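Local coordinates for putative tryptophan halogenase (Xanthomonas campestris pv. campestris, PDB 6Y1W), which is probably a flavin-dependent halogenase that uses reduced FAD and oxygen to halogenate an aromatic substrate, at residues 28-33 and 349-354; 32-37 and 67-72. One frame throughout, in Å; residues are numbered along the deposited sequence.

Contact 1 of 2, residues 28-33 and 349-354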
loop_
_atom_site.group_PDB
_atom_site.type_symbol
_atom_site.label_atom_id
_atom_site.label_comp_id
_atom_site.label_asym_id
_atom_site.label_seq_id
_atom_site.Cartn_x
_atom_site.Cartn_y
_atom_site.Cartn_z
ATOM N N GLY A 28 -23.673 -4.702 -14.280
ATOM C CA GLY A 28 -24.606 -5.607 -13.625
ATOM C C GLY A 28 -24.137 -7.047 -13.708
ATOM O O GLY A 28 -24.207 -7.791 -12.704
ATOM N N TRP A 29 -23.653 -7.459 -14.890
ATOM C CA TRP A 29 -23.300 -8.873 -15.022
ATOM C C TRP A 29 -21.923 -9.167 -14.454
ATOM O O TRP A 29 -21.671 -10.302 -14.041
ATOM C CB TRP A 29 -23.441 -9.341 -16.487
ATOM C CG TRP A 29 -24.906 -9.454 -16.885
ATOM C CD1 TRP A 29 -25.582 -8.663 -17.772
ATOM C CD2 TRP A 29 -25.873 -10.379 -16.360
ATOM N NE1 TRP A 29 -26.896 -9.060 -17.848
ATOM C CE2 TRP A 29 -27.101 -10.100 -16.979
ATOM C CE3 TRP A 29 -25.805 -11.412 -15.426
ATOM C CZ2 TRP A 29 -28.270 -10.819 -16.690
ATOM C CZ3 TRP A 29 -26.948 -12.119 -15.136
ATOM C CH2 TRP A 29 -28.176 -11.818 -15.765
ATOM N N MET A 30 -21.000 -8.201 -14.408
ATOM C CA MET A 30 -19.786 -8.441 -13.629
ATOM C C MET A 30 -20.134 -8.628 -12.156
ATOM O O MET A 30 -19.547 -9.477 -11.477
ATOM C CB MET A 30 -18.776 -7.295 -13.790
ATOM C CG MET A 30 -18.007 -7.265 -15.069
ATOM S SD MET A 30 -16.898 -5.832 -15.266
ATOM C CE MET A 30 -15.650 -6.217 -14.032
ATOM N N ALA A 31 -21.069 -7.834 -11.638
ATOM C CA ALA A 31 -21.453 -7.972 -10.232
ATOM C C ALA A 31 -22.155 -9.301 -9.996
ATOM O O ALA A 31 -21.865 -10.012 -9.025
ATOM C CB ALA A 31 -22.362 -6.802 -9.834
ATOM N N ALA A 32 -23.095 -9.647 -10.883
ATOM C CA ALA A 32 -23.807 -10.909 -10.736
ATOM C C ALA A 32 -22.848 -12.077 -10.793
ATOM O O ALA A 32 -23.017 -13.058 -10.068
ATOM C CB ALA A 32 -24.853 -11.063 -11.838
ATOM N N ALA A 33 -21.853 -11.998 -11.678
ATOM C CA ALA A 33 -20.933 -13.117 -11.861
ATOM C C ALA A 33 -20.095 -13.352 -10.619
ATOM O O ALA A 33 -19.986 -14.488 -10.135
ATOM C CB ALA A 33 -20.030 -12.846 -13.081
ATOM N N THR A 349 -9.887 2.783 -17.574
ATOM C CA THR A 349 -10.203 2.479 -16.177
ATOM C C THR A 349 -11.673 2.103 -15.936
ATOM O O THR A 349 -12.001 1.753 -14.800
ATOM C CB THR A 349 -9.835 3.653 -15.258
ATOM O OG1 THR A 349 -10.331 4.900 -15.792
ATOM C CG2 THR A 349 -8.324 3.748 -15.054
ATOM N N ASN A 350 -12.561 2.118 -16.939
ATOM C CA ASN A 350 -14.000 1.917 -16.665
ATOM C C ASN A 350 -14.284 0.542 -16.054
ATOM O O ASN A 350 -14.897 0.418 -14.978
ATOM C CB ASN A 350 -14.802 2.080 -17.971
ATOM C CG ASN A 350 -16.265 1.653 -17.815
ATOM O OD1 ASN A 350 -16.960 2.235 -16.991
ATOM N ND2 ASN A 350 -16.741 0.647 -18.595
ATOM N N ILE A 351 -13.868 -0.524 -16.748
ATOM C CA ILE A 351 -14.132 -1.865 -16.227
ATOM C C ILE A 351 -13.397 -2.118 -14.918
ATOM O O ILE A 351 -13.933 -2.786 -14.020
ATOM C CB ILE A 351 -13.819 -2.894 -17.329
ATOM C CG1 ILE A 351 -15.018 -2.934 -18.279
ATOM C CG2 ILE A 351 -13.557 -4.310 -16.734
ATOM C CD1 ILE A 351 -14.771 -3.770 -19.537
ATOM N N HIS A 352 -12.205 -1.551 -14.758
ATOM C CA HIS A 352 -11.456 -1.674 -13.511
ATOM C C HIS A 352 -12.239 -1.099 -12.341
ATOM O O HIS A 352 -12.259 -1.677 -11.245
ATOM C CB HIS A 352 -10.121 -0.958 -13.676
ATOM C CG HIS A 352 -9.405 -0.752 -12.382
ATOM N ND1 HIS A 352 -8.597 -1.717 -11.820
ATOM C CD2 HIS A 352 -9.364 0.314 -11.549
ATOM C CE1 HIS A 352 -8.082 -1.252 -10.689
ATOM N NE2 HIS A 352 -8.528 -0.017 -10.509
ATOM N N LEU A 353 -12.873 0.060 -12.545
ATOM C CA LEU A 353 -13.596 0.666 -11.442
ATOM C C LEU A 353 -14.830 -0.137 -11.075
ATOM O O LEU A 353 -15.188 -0.174 -9.902
ATOM C CB LEU A 353 -13.976 2.107 -11.775
ATOM C CG LEU A 353 -12.754 3.026 -11.651
ATOM C CD1 LEU A 353 -13.033 4.338 -12.390
ATOM C CD2 LEU A 353 -12.325 3.282 -10.205
ATOM N N ILE A 354 -15.472 -0.791 -12.049
ATOM C CA ILE A 354 -16.537 -1.746 -11.724
ATOM C C ILE A 354 -15.978 -2.883 -10.882
ATOM O O ILE A 354 -16.533 -3.249 -9.834
ATOM C CB ILE A 354 -17.188 -2.280 -13.014
ATOM C CG1 ILE A 354 -17.937 -1.146 -13.731
ATOM C CG2 ILE A 354 -18.205 -3.382 -12.636
ATOM C CD1 ILE A 354 -18.356 -1.519 -15.185
#
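Ile351 meets Met30 in the first turn of helix 350-363, just after Thr349 leads the chain into it. Its CG2 branch, anti to the backbone N, lies 3.9 Å from Met30 CE, and the carbonyl O of Ile351 stands in van der Waals contact with the same methyl, at 3.8 Å. One turn on, Ile354 also offers its CG2, which packs 3.8 Å from Met30 SD. Both isoleucine side chains cross that of Met30 at about a right angle, and the thioether end is the part they share. The methionine runs extended to its sulfur and then bends, chi3 70°, which turns CE toward Ile351. No hydrogen bond joins the two segments, and the three touching side chains are all buried. Leu174 of helix 167-180 adds to the apolar surroundings of Met30, as does Ile358, one turn beyond Ile354. Met30 belongs to helix 25-39, which follows strand 18-22; Gly23, Gly25 and Gly28 are consistent with a GxGxxG signature running from the turn into the helix. The pairing joins the first helix of a Rossmann-type unit to a helix more than 300 residues on, which carries Ile351 of the predicted FAD site, as expected of this family.

Contact 2 of 2, residues 32-37 and 67-72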
loop_
_atom_site.group_PDB
_atom_site.type_symbol
_atom_site.label_atom_id
_atom_site.label_comp_id
_atom_site.label_asym_id
_atom_site.label_seq_id
_atom_site.Cartn_x
_atom_site.Cartn_y
_atom_site.Cartn_z
ATOM N N ALA A 32 -23.095 -9.647 -10.883
ATOM C CA ALA A 32 -23.807 -10.909 -10.736
ATOM C C ALA A 32 -22.848 -12.077 -10.793
ATOM O O ALA A 32 -23.017 -13.058 -10.068
ATOM C CB ALA A 32 -24.853 -11.063 -11.838
ATOM N N ALA A 33 -21.853 -11.998 -11.678
ATOM C CA ALA A 33 -20.933 -13.117 -11.861
ATOM C C ALA A 33 -20.095 -13.352 -10.619
ATOM O O ALA A 33 -19.986 -14.488 -10.135
ATOM C CB ALA A 33 -20.030 -12.846 -13.081
ATOM N N ALA A 34 -19.478 -12.290 -10.087
ATOM C CA ALA A 34 -18.620 -12.461 -8.923
ATOM C C ALA A 34 -19.435 -12.827 -7.685
ATOM O O ALA A 34 -19.000 -13.678 -6.895
ATOM C CB ALA A 34 -17.815 -11.182 -8.669
ATOM N N LEU A 35 -20.592 -12.174 -7.492
ATOM C CA LEU A 35 -21.394 -12.445 -6.297
ATOM C C LEU A 35 -21.945 -13.864 -6.326
ATOM O O LEU A 35 -21.950 -14.548 -5.292
ATOM C CB LEU A 35 -22.535 -11.425 -6.193
ATOM C CG LEU A 35 -23.474 -11.572 -5.008
ATOM C CD1 LEU A 35 -22.632 -11.348 -3.727
ATOM C CD2 LEU A 35 -24.626 -10.531 -5.115
ATOM N N SER A 36 -22.415 -14.331 -7.498
ATOM C CA SER A 36 -23.006 -15.663 -7.555
ATOM C C SER A 36 -21.936 -16.742 -7.463
ATOM O O SER A 36 -22.157 -17.780 -6.822
ATOM C CB SER A 36 -23.869 -15.835 -8.819
ATOM O OG SER A 36 -23.066 -15.855 -10.014
ATOM N N LYS A 37 -20.770 -16.509 -8.074
ATOM C CA LYS A 37 -19.656 -17.452 -7.949
ATOM C C LYS A 37 -19.314 -17.702 -6.485
ATOM O O LYS A 37 -19.273 -18.855 -6.035
ATOM C CB LYS A 37 -18.429 -16.918 -8.713
ATOM C CG LYS A 37 -17.049 -17.474 -8.201
ATOM C CD LYS A 37 -16.885 -18.907 -8.547
ATOM C CE LYS A 37 -15.490 -19.418 -8.148
ATOM N NZ LYS A 37 -15.405 -20.781 -8.617
ATOM N N VAL A 67 -7.255 -9.445 -15.469
ATOM C CA VAL A 67 -6.670 -10.787 -15.481
ATOM C C VAL A 67 -6.850 -11.428 -14.112
ATOM O O VAL A 67 -7.219 -12.605 -13.984
ATOM C CB VAL A 67 -5.184 -10.727 -15.877
ATOM C CG1 VAL A 67 -4.599 -12.143 -15.993
ATOM C CG2 VAL A 67 -4.996 -9.993 -17.188
ATOM N N THR A 68 -6.590 -10.658 -13.066
ATOM C CA THR A 68 -6.822 -11.151 -11.711
ATOM C C THR A 68 -8.294 -11.449 -11.457
ATOM O O THR A 68 -8.616 -12.457 -10.815
ATOM C CB THR A 68 -6.289 -10.118 -10.719
ATOM O OG1 THR A 68 -4.891 -9.954 -10.954
ATOM C CG2 THR A 68 -6.518 -10.584 -9.269
ATOM N N PHE A 69 -9.206 -10.570 -11.885
ATOM C CA PHE A 69 -10.647 -10.834 -11.717
ATOM C C PHE A 69 -11.028 -12.221 -12.249
ATOM O O PHE A 69 -11.770 -12.982 -11.605
ATOM C CB PHE A 69 -11.450 -9.745 -12.472
ATOM C CG PHE A 69 -12.948 -9.718 -12.160
ATOM C CD1 PHE A 69 -13.401 -9.479 -10.869
ATOM C CD2 PHE A 69 -13.880 -9.893 -13.193
ATOM C CE1 PHE A 69 -14.798 -9.389 -10.604
ATOM C CE2 PHE A 69 -15.273 -9.838 -12.943
ATOM C CZ PHE A 69 -15.720 -9.573 -11.659
ATOM N N HIS A 70 -10.529 -12.573 -13.431
ATOM C CA HIS A 70 -10.900 -13.860 -14.002
ATOM C C HIS A 70 -10.252 -15.006 -13.245
ATOM O O HIS A 70 -10.857 -16.077 -13.143
ATOM C CB HIS A 70 -10.549 -13.883 -15.500
ATOM C CG HIS A 70 -11.442 -12.987 -16.279
ATOM N ND1 HIS A 70 -11.226 -12.667 -17.602
ATOM C CD2 HIS A 70 -12.597 -12.373 -15.924
ATOM C CE1 HIS A 70 -12.196 -11.869 -18.018
ATOM N NE2 HIS A 70 -13.040 -11.677 -17.023
ATOM N N ARG A 71 -9.079 -14.780 -12.654
ATOM C CA ARG A 71 -8.512 -15.794 -11.774
ATOM C C ARG A 71 -9.374 -16.018 -10.550
ATOM O O ARG A 71 -9.529 -17.160 -10.103
ATOM C CB ARG A 71 -7.105 -15.404 -11.355
ATOM C CG ARG A 71 -6.182 -15.557 -12.494
ATOM C CD ARG A 71 -4.748 -15.695 -12.056
ATOM N NE ARG A 71 -3.972 -15.768 -13.282
ATOM C CZ ARG A 71 -3.070 -14.875 -13.653
ATOM N NH1 ARG A 71 -2.804 -13.833 -12.865
ATOM N NH2 ARG A 71 -2.439 -15.038 -14.816
ATOM N N LEU A 72 -9.903 -14.939 -9.959
ATOM C CA LEU A 72 -10.765 -15.110 -8.789
ATOM C C LEU A 72 -12.022 -15.876 -9.169
ATOM O O LEU A 72 -12.512 -16.706 -8.395
ATOM C CB LEU A 72 -11.173 -13.748 -8.188
ATOM C CG LEU A 72 -10.040 -12.781 -7.854
ATOM C CD1 LEU A 72 -10.607 -11.462 -7.321
ATOM C CD2 LEU A 72 -9.050 -13.393 -6.886
#
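Apolar contact between helices 25-39 and 65-73 rests on Ala34 and Phe69. The methyl CB of Ala34 approaches one end of the phenyl ring obliquely, 4.0 Å from Phe69 CZ and equally far from its CE1. Phe69 carries CG anti to its backbone N, chi1 -168°, and this rotation sends the ring across to helix 25-39. Around this pair, Ala34 also packs on Ile358 and Leu362 of helix 350-363, while Phe69 touches Tyr170 of helix 167-180, so the small methyl and the ring sit where four helices come together.

Lys37 supplies a second approach, of an alkyl carbon to a backbone oxygen, at the end nearer solvent. Its chain bends at chi2, 71°, and passes beside the last turn of helix 65-73, with CE 4.0 Å from the carbonyl O of Leu72. The ammonium group NZ forms a salt bridge with Glu74, just past the segment. On its own side, Leu72 packs against Trp116 of the second subunit, which places this end of the contact beside the dimer interface.

No hydrogen bond crosses between the two segments. Within helix 25-39, Ser36 OG donates to Ala32 O at 2.8 Å, while Ser36 N bonds to the same oxygen at 2.9 Å from the opposite face of the carbonyl plane. Two donors therefore grip this buried carbonyl, and the serine hydroxyl is satisfied by its own helix.

The chemistry implies a division of labour: dispersion between methyl and ring on the inner side, and a lysine-glutamate charge pair at the partly exposed end.

How the contacts relate
Contacts 1 and 2 both use helix 25-39 and share Ala32 and Ala33; their centres lie about 10 Å apart. They also meet directly: Met30 CE of contact 1 packs 3.8 Å from Phe69 CE2 of contact 2, so these two residues link the contacts, and helices 65-73 and 350-363 both pack on helix 25-39. No flavin is bound in this apo structure, so its site is a predicted one. Contact 1 is closer to it, since it contains Ile351; Thr26, also predicted to bind FAD, lies a turn before Met30 in the same helix. From the side chain of Phe69, those of Ile351 and Thr26 are about 7 and 8 Å away, which places contact 2 farther out, toward the second subunit.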